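Thiamine-binding periplasmic protein (Escherichia coli, PDB 2QRY) captures thiamine, thiamine phosphate and thiamine diphosphate in the periplasm with high affinity for import by the ThiBPQ ABC transporter. Local coordinates at residues 120-134 against 235-249. Numbering follows the deposited sequence.
Sequences FVPFDYGYFAFVYDK and AAANFSEGHYLQVEV. With TPS (thiamin phosphate), chain E.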
loop_
_atom_site.group_PDB
_atom_site.type_symbol
_atom_site.label_atom_id
_atom_site.label_comp_id
_atom_site.label_asym_id
_atom_site.label_seq_id
_atom_site.Cartn_x
_atom_site.Cartn_y
_atom_site.Cartn_z
ATOM N N PHE A 120 2.798 -6.247 14.368
ATOM C CA PHE A 120 3.014 -5.947 12.955
ATOM C C PHE A 120 4.365 -5.304 12.637
ATOM O O PHE A 120 4.714 -4.251 13.167
ATOM C CB PHE A 120 1.855 -5.079 12.466
ATOM C CG PHE A 120 0.510 -5.663 12.786
ATOM C CD1 PHE A 120 0.026 -6.755 12.075
ATOM C CD2 PHE A 120 -0.230 -5.187 13.859
ATOM C CE1 PHE A 120 -1.174 -7.371 12.430
ATOM C CE2 PHE A 120 -1.433 -5.793 14.225
ATOM C CZ PHE A 120 -1.903 -6.890 13.509
ATOM N N VAL A 121 5.109 -5.956 11.751
ATOM C CA VAL A 121 6.429 -5.499 11.345
ATOM C C VAL A 121 6.412 -4.792 9.986
ATOM O O VAL A 121 5.966 -5.352 8.984
ATOM C CB VAL A 121 7.411 -6.691 11.249
ATOM C CG1 VAL A 121 8.827 -6.187 11.023
ATOM C CG2 VAL A 121 7.332 -7.537 12.506
ATOM N N PRO A 122 6.900 -3.545 9.938
ATOM C CA PRO A 122 6.919 -2.814 8.669
ATOM C C PRO A 122 7.981 -3.382 7.736
ATOM O O PRO A 122 8.998 -3.905 8.194
ATOM C CB PRO A 122 7.270 -1.388 9.091
ATOM C CG PRO A 122 6.797 -1.306 10.488
ATOM C CD PRO A 122 7.187 -2.644 11.065
ATOM N N PHE A 123 7.744 -3.282 6.431
ATOM C CA PHE A 123 8.720 -3.745 5.456
ATOM C C PHE A 123 8.984 -2.676 4.395
ATOM O O PHE A 123 9.946 -2.774 3.635
ATOM C CB PHE A 123 8.306 -5.097 4.842
ATOM C CG PHE A 123 7.045 -5.067 4.016
ATOM C CD1 PHE A 123 7.067 -4.624 2.697
ATOM C CD2 PHE A 123 5.853 -5.574 4.530
ATOM C CE1 PHE A 123 5.928 -4.698 1.905
ATOM C CE2 PHE A 123 4.709 -5.652 3.745
ATOM C CZ PHE A 123 4.747 -5.216 2.433
ATOM N N ASP A 124 8.133 -1.652 4.357
ATOM C CA ASP A 124 8.307 -0.515 3.450
ATOM C C ASP A 124 7.259 0.567 3.689
ATOM O O ASP A 124 6.287 0.350 4.409
ATOM C CB ASP A 124 8.320 -0.932 1.962
ATOM C CG ASP A 124 6.974 -1.424 1.452
ATOM O OD1 ASP A 124 5.911 -0.986 1.952
ATOM O OD2 ASP A 124 6.987 -2.247 0.511
ATOM N N TYR A 125 7.478 1.746 3.117
ATOM C CA TYR A 125 6.527 2.837 3.290
ATOM C C TYR A 125 6.499 3.740 2.066
ATOM O O TYR A 125 7.397 3.697 1.231
ATOM C CB TYR A 125 6.863 3.650 4.550
ATOM C CG TYR A 125 8.119 4.496 4.452
ATOM C CD1 TYR A 125 8.054 5.831 4.051
ATOM C CD2 TYR A 125 9.371 3.960 4.761
ATOM C CE1 TYR A 125 9.201 6.615 3.960
ATOM C CE2 TYR A 125 10.530 4.737 4.672
ATOM C CZ TYR A 125 10.435 6.064 4.273
ATOM O OH TYR A 125 11.569 6.843 4.196
ATOM N N GLY A 126 5.452 4.547 1.961
ATOM C CA GLY A 126 5.332 5.440 0.829
ATOM C C GLY A 126 4.244 6.469 1.034
ATOM O O GLY A 126 3.678 6.588 2.124
ATOM N N TYR A 127 3.946 7.212 -0.024
ATOM C CA TYR A 127 2.930 8.243 0.042
ATOM C C TYR A 127 2.000 8.145 -1.155
ATOM O O TYR A 127 2.445 8.138 -2.301
ATOM C CB TYR A 127 3.600 9.611 0.074
ATOM C CG TYR A 127 4.601 9.744 1.199
ATOM C CD1 TYR A 127 4.187 10.081 2.489
ATOM C CD2 TYR A 127 5.960 9.497 0.983
ATOM C CE1 TYR A 127 5.104 10.173 3.542
ATOM C CE2 TYR A 127 6.880 9.581 2.026
ATOM C CZ TYR A 127 6.443 9.922 3.303
ATOM O OH TYR A 127 7.345 10.014 4.337
ATOM N N PHE A 128 0.703 8.056 -0.879
ATOM C CA PHE A 128 -0.280 7.973 -1.942
ATOM C C PHE A 128 -0.292 9.290 -2.705
ATOM O O PHE A 128 -0.185 10.369 -2.116
ATOM C CB PHE A 128 -1.676 7.699 -1.376
ATOM C CG PHE A 128 -1.760 6.452 -0.549
ATOM C CD1 PHE A 128 -1.482 5.207 -1.110
ATOM C CD2 PHE A 128 -2.114 6.523 0.794
ATOM C CE1 PHE A 128 -1.554 4.054 -0.344
ATOM C CE2 PHE A 128 -2.191 5.372 1.571
ATOM C CZ PHE A 128 -1.910 4.135 1.003
ATOM N N ALA A 129 -0.425 9.192 -4.020
ATOM C CA ALA A 129 -0.455 10.371 -4.860
ATOM C C ALA A 129 -1.056 10.028 -6.217
ATOM O O ALA A 129 -1.050 8.869 -6.634
ATOM C CB ALA A 129 0.957 10.908 -5.038
ATOM N N PHE A 130 -1.581 11.039 -6.899
ATOM C CA PHE A 130 -2.141 10.821 -8.215
ATOM C C PHE A 130 -1.049 10.942 -9.259
ATOM O O PHE A 130 -0.324 11.936 -9.304
ATOM C CB PHE A 130 -3.255 11.824 -8.508
ATOM C CG PHE A 130 -4.537 11.523 -7.796
ATOM C CD1 PHE A 130 -4.790 12.045 -6.535
ATOM C CD2 PHE A 130 -5.496 10.717 -8.388
ATOM C CE1 PHE A 130 -5.987 11.768 -5.874
ATOM C CE2 PHE A 130 -6.697 10.434 -7.732
ATOM C CZ PHE A 130 -6.937 10.964 -6.472
ATOM N N VAL A 131 -0.919 9.909 -10.081
ATOM C CA VAL A 131 0.083 9.892 -11.142
ATOM C C VAL A 131 -0.548 10.270 -12.475
ATOM O O VAL A 131 -1.705 9.930 -12.740
ATOM C CB VAL A 131 0.718 8.500 -11.280
ATOM C CG1 VAL A 131 1.543 8.426 -12.557
ATOM C CG2 VAL A 131 1.591 8.210 -10.069
ATOM N N TYR A 132 0.211 10.987 -13.300
ATOM C CA TYR A 132 -0.254 11.406 -14.623
ATOM C C TYR A 132 0.897 11.380 -15.630
ATOM O O TYR A 132 2.056 11.170 -15.263
ATOM C CB TYR A 132 -0.848 12.820 -14.581
ATOM C CG TYR A 132 0.147 13.895 -14.203
ATOM C CD1 TYR A 132 0.494 14.113 -12.869
ATOM C CD2 TYR A 132 0.774 14.668 -15.184
ATOM C CE1 TYR A 132 1.450 15.081 -12.519
ATOM C CE2 TYR A 132 1.733 15.636 -14.847
ATOM C CZ TYR A 132 2.061 15.834 -13.516
ATOM O OH TYR A 132 2.991 16.777 -13.183
ATOM N N ASP A 133 0.561 11.610 -16.895
ATOM C CA ASP A 133 1.539 11.623 -17.979
ATOM C C ASP A 133 1.786 13.082 -18.367
ATOM O O ASP A 133 0.911 13.724 -18.949
ATOM C CB ASP A 133 0.980 10.864 -19.186
ATOM C CG ASP A 133 2.017 10.643 -20.278
ATOM O OD1 ASP A 133 2.884 11.524 -20.484
ATOM O OD2 ASP A 133 1.948 9.582 -20.939
ATOM N N LYS A 134 2.968 13.603 -18.051
ATOM C CA LYS A 134 3.284 14.990 -18.373
ATOM C C LYS A 134 3.183 15.294 -19.861
ATOM O O LYS A 134 3.018 16.449 -20.248
ATOM C CB LYS A 134 4.681 15.357 -17.867
ATOM C CG LYS A 134 4.791 15.416 -16.356
ATOM C CD LYS A 134 6.222 15.681 -15.923
ATOM C CE LYS A 134 7.138 14.534 -16.320
ATOM N NZ LYS A 134 8.542 14.769 -15.885
ATOM N N ALA A 235 4.654 11.333 -13.734
ATOM C CA ALA A 235 4.919 12.034 -12.494
ATOM C C ALA A 235 3.777 11.921 -11.502
ATOM O O ALA A 235 2.631 11.671 -11.870
ATOM C CB ALA A 235 5.203 13.501 -12.784
ATOM N N ALA A 236 4.115 12.102 -10.231
ATOM C CA ALA A 236 3.149 12.064 -9.146
ATOM C C ALA A 236 2.951 13.518 -8.743
ATOM O O ALA A 236 3.915 14.202 -8.392
ATOM C CB ALA A 236 3.703 11.259 -7.973
ATOM N N ALA A 237 1.711 13.990 -8.800
ATOM C CA ALA A 237 1.412 15.377 -8.454
ATOM C C ALA A 237 1.576 15.626 -6.961
ATOM O O ALA A 237 1.003 14.919 -6.133
ATOM C CB ALA A 237 0.010 15.731 -8.899
ATOM N N ASN A 238 2.378 16.629 -6.628
ATOM C CA ASN A 238 2.643 16.991 -5.240
ATOM C C ASN A 238 1.578 17.994 -4.792
ATOM O O ASN A 238 1.574 19.139 -5.241
ATOM C CB ASN A 238 4.054 17.595 -5.142
ATOM C CG ASN A 238 4.548 17.740 -3.703
ATOM O OD1 ASN A 238 4.258 16.912 -2.832
ATOM N ND2 ASN A 238 5.324 18.786 -3.458
ATOM N N PHE A 239 0.668 17.561 -3.921
ATOM C CA PHE A 239 -0.398 18.447 -3.452
ATOM C C PHE A 239 -0.044 19.246 -2.197
ATOM O O PHE A 239 0.621 18.751 -1.290
ATOM C CB PHE A 239 -1.695 17.657 -3.227
ATOM C CG PHE A 239 -2.299 17.098 -4.493
ATOM C CD1 PHE A 239 -1.895 17.568 -5.744
ATOM C CD2 PHE A 239 -3.284 16.116 -4.431
ATOM C CE1 PHE A 239 -2.458 17.072 -6.911
ATOM C CE2 PHE A 239 -3.859 15.610 -5.603
ATOM C CZ PHE A 239 -3.443 16.091 -6.845
ATOM N N SER A 240 -0.511 20.493 -2.166
ATOM C CA SER A 240 -0.243 21.408 -1.064
ATOM C C SER A 240 -0.839 21.008 0.286
ATOM O O SER A 240 -0.372 21.472 1.324
ATOM C CB SER A 240 -0.699 22.826 -1.442
ATOM O OG SER A 240 -2.084 22.882 -1.740
ATOM N N GLU A 241 -1.867 20.164 0.290
ATOM C CA GLU A 241 -2.441 19.739 1.561
ATOM C C GLU A 241 -1.498 18.742 2.231
ATOM O O GLU A 241 -1.569 18.514 3.439
ATOM C CB GLU A 241 -3.811 19.077 1.367
ATOM C CG GLU A 241 -4.873 19.976 0.757
ATOM C CD GLU A 241 -5.036 19.741 -0.731
ATOM O OE1 GLU A 241 -4.154 19.078 -1.324
ATOM O OE2 GLU A 241 -6.038 20.221 -1.303
ATOM N N GLY A 242 -0.596 18.164 1.443
ATOM C CA GLY A 242 0.313 17.170 1.980
ATOM C C GLY A 242 -0.214 15.803 1.566
ATOM O O GLY A 242 -1.303 15.713 0.996
ATOM N N HIS A 243 0.535 14.745 1.858
ATOM C CA HIS A 243 0.136 13.395 1.475
ATOM C C HIS A 243 0.012 12.403 2.631
ATOM O O HIS A 243 0.697 12.523 3.654
ATOM C CB HIS A 243 1.114 12.866 0.429
ATOM C CG HIS A 243 1.114 13.668 -0.835
ATOM N ND1 HIS A 243 0.746 13.138 -2.054
ATOM C CD2 HIS A 243 1.373 14.978 -1.059
ATOM C CE1 HIS A 243 0.774 14.088 -2.972
ATOM N NE2 HIS A 243 1.150 15.214 -2.394
ATOM N N TYR A 244 -0.873 11.425 2.453
ATOM C CA TYR A 244 -1.121 10.412 3.467
ATOM C C TYR A 244 -0.044 9.340 3.447
ATOM O O TYR A 244 0.332 8.840 2.390
ATOM C CB TYR A 244 -2.504 9.783 3.261
ATOM C CG TYR A 244 -3.040 9.106 4.501
ATOM C CD1 TYR A 244 -2.500 7.897 4.951
ATOM C CD2 TYR A 244 -4.071 9.687 5.249
ATOM C CE1 TYR A 244 -2.975 7.279 6.118
ATOM C CE2 TYR A 244 -4.552 9.080 6.411
ATOM C CZ TYR A 244 -3.999 7.877 6.839
ATOM O OH TYR A 244 -4.471 7.266 7.978
ATOM N N LEU A 245 0.439 8.987 4.633
ATOM C CA LEU A 245 1.500 8.001 4.770
ATOM C C LEU A 245 1.027 6.572 4.914
ATOM O O LEU A 245 0.074 6.287 5.647
ATOM C CB LEU A 245 2.377 8.343 5.978
ATOM C CG LEU A 245 3.369 7.270 6.449
ATOM C CD1 LEU A 245 4.500 7.102 5.445
ATOM C CD2 LEU A 245 3.935 7.685 7.804
ATOM N N GLN A 246 1.709 5.670 4.214
ATOM C CA GLN A 246 1.401 4.256 4.309
ATOM C C GLN A 246 2.652 3.495 4.724
ATOM O O GLN A 246 3.734 3.695 4.169
ATOM C CB GLN A 246 0.903 3.669 2.981
ATOM C CG GLN A 246 0.591 2.174 3.108
ATOM C CD GLN A 246 0.326 1.478 1.783
ATOM O OE1 GLN A 246 1.168 1.481 0.880
ATOM N NE2 GLN A 246 -0.845 0.861 1.667
ATOM N N VAL A 247 2.492 2.628 5.714
ATOM C CA VAL A 247 3.573 1.784 6.175
ATOM C C VAL A 247 2.986 0.392 6.059
ATOM O O VAL A 247 2.077 0.038 6.804
ATOM C CB VAL A 247 3.944 2.048 7.653
ATOM C CG1 VAL A 247 5.014 1.069 8.090
ATOM C CG2 VAL A 247 4.428 3.483 7.832
ATOM N N GLU A 248 3.481 -0.390 5.109
ATOM C CA GLU A 248 2.972 -1.745 4.934
ATOM C C GLU A 248 3.588 -2.630 5.999
ATOM O O GLU A 248 4.728 -2.422 6.401
ATOM C CB GLU A 248 3.318 -2.273 3.542
ATOM C CG GLU A 248 2.861 -1.367 2.422
ATOM C CD GLU A 248 2.861 -2.067 1.085
ATOM O OE1 GLU A 248 1.808 -2.640 0.712
ATOM O OE2 GLU A 248 3.918 -2.057 0.415
ATOM N N VAL A 249 2.840 -3.629 6.441
ATOM C CA VAL A 249 3.319 -4.513 7.488
ATOM C C VAL A 249 3.001 -5.977 7.242
ATOM O O VAL A 249 2.237 -6.329 6.346
ATOM C CB VAL A 249 2.695 -4.127 8.845
ATOM C CG1 VAL A 249 2.978 -2.667 9.151
ATOM C CG2 VAL A 249 1.199 -4.365 8.807
HETATM C CM2 TPS E . 4.725 1.376 -10.641
HETATM N N3 TPS E . 2.276 -0.586 -4.866
HETATM C C2 TPS E . 1.456 -0.748 -5.886
HETATM S S1 TPS E . 0.016 -1.375 -5.177
HETATM C C5 TPS E . 0.566 -1.398 -3.495
HETATM C C4 TPS E . 1.852 -0.914 -3.613
HETATM C CM4 TPS E . 2.736 -0.753 -2.381
HETATM C C6 TPS E . -0.276 -1.848 -2.343
HETATM C C7 TPS E . -1.529 -2.332 -3.074
HETATM O O7 TPS E . -2.567 -2.788 -2.215
HETATM N N1A TPS E . 4.112 1.934 -8.325
HETATM C C2A TPS E . 4.457 0.990 -9.205
HETATM N N3A TPS E . 4.565 -0.285 -8.836
HETATM C C4A TPS E . 4.331 -0.672 -7.564
HETATM N N4A TPS E . 4.446 -2.004 -7.211
HETATM C C5A TPS E . 3.959 0.311 -6.592
HETATM C C6A TPS E . 3.861 1.640 -7.040
HETATM C C7A TPS E . 3.665 -0.030 -5.111
HETATM P P1 TPS E . -3.780 -3.256 -3.176
HETATM O O1 TPS E . -4.169 -2.089 -4.125
HETATM O O2 TPS E . -5.021 -3.761 -2.333
HETATM O O3 TPS E . -3.280 -4.432 -4.043
HETATM O O HOH W 1 -1.761 10.967 -0.270
HETATM O O HOH W 2 -1.428 13.650 -5.677
#
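Gly126 of the long strand 121-133 and Gln246 of strand 243-249 form a hydrogen-bonded antiparallel pair, Gly126 N to Gln246 O 2.9 Å, within the sheet of this periplasmic solute-binding fold. Strand 121-133 pairs with 243-249 at one end and with 235-236 at the other, where Tyr132 N reaches Ala235 O at 2.9 Å. Between the two ladders, side chain and water replace regular pairing. His243 ND1 donates to Phe128 O (2.9 Å, 166°), with that oxygen 5° out of the imidazole plane, while NE2 accepts from Phe239 N; a serine in its place would probably leave both backbone groups without this partner and the 237-242 connection less firmly tied. One water joins Phe130 N to Ala237 O. Among the ring contacts, Phe128 CZ meets Gln246 CB at 3.5 Å, the side chains crossing at about a right angle; the Gln246 amide is hydrogen-bonded to Asp86 and to Tyr218 of the thiamine site. Glu248 CB lies over the Phe123 ring, a CH-pi contact 3.9 Å from the centroid. At the thiamin phosphate pocket Glu248 OE1 is hydrogen-bonded to Tyr30, and its OE2 sits 2.7 Å from Asp124 OD1 and 3.3 Å from ligand atom CM4.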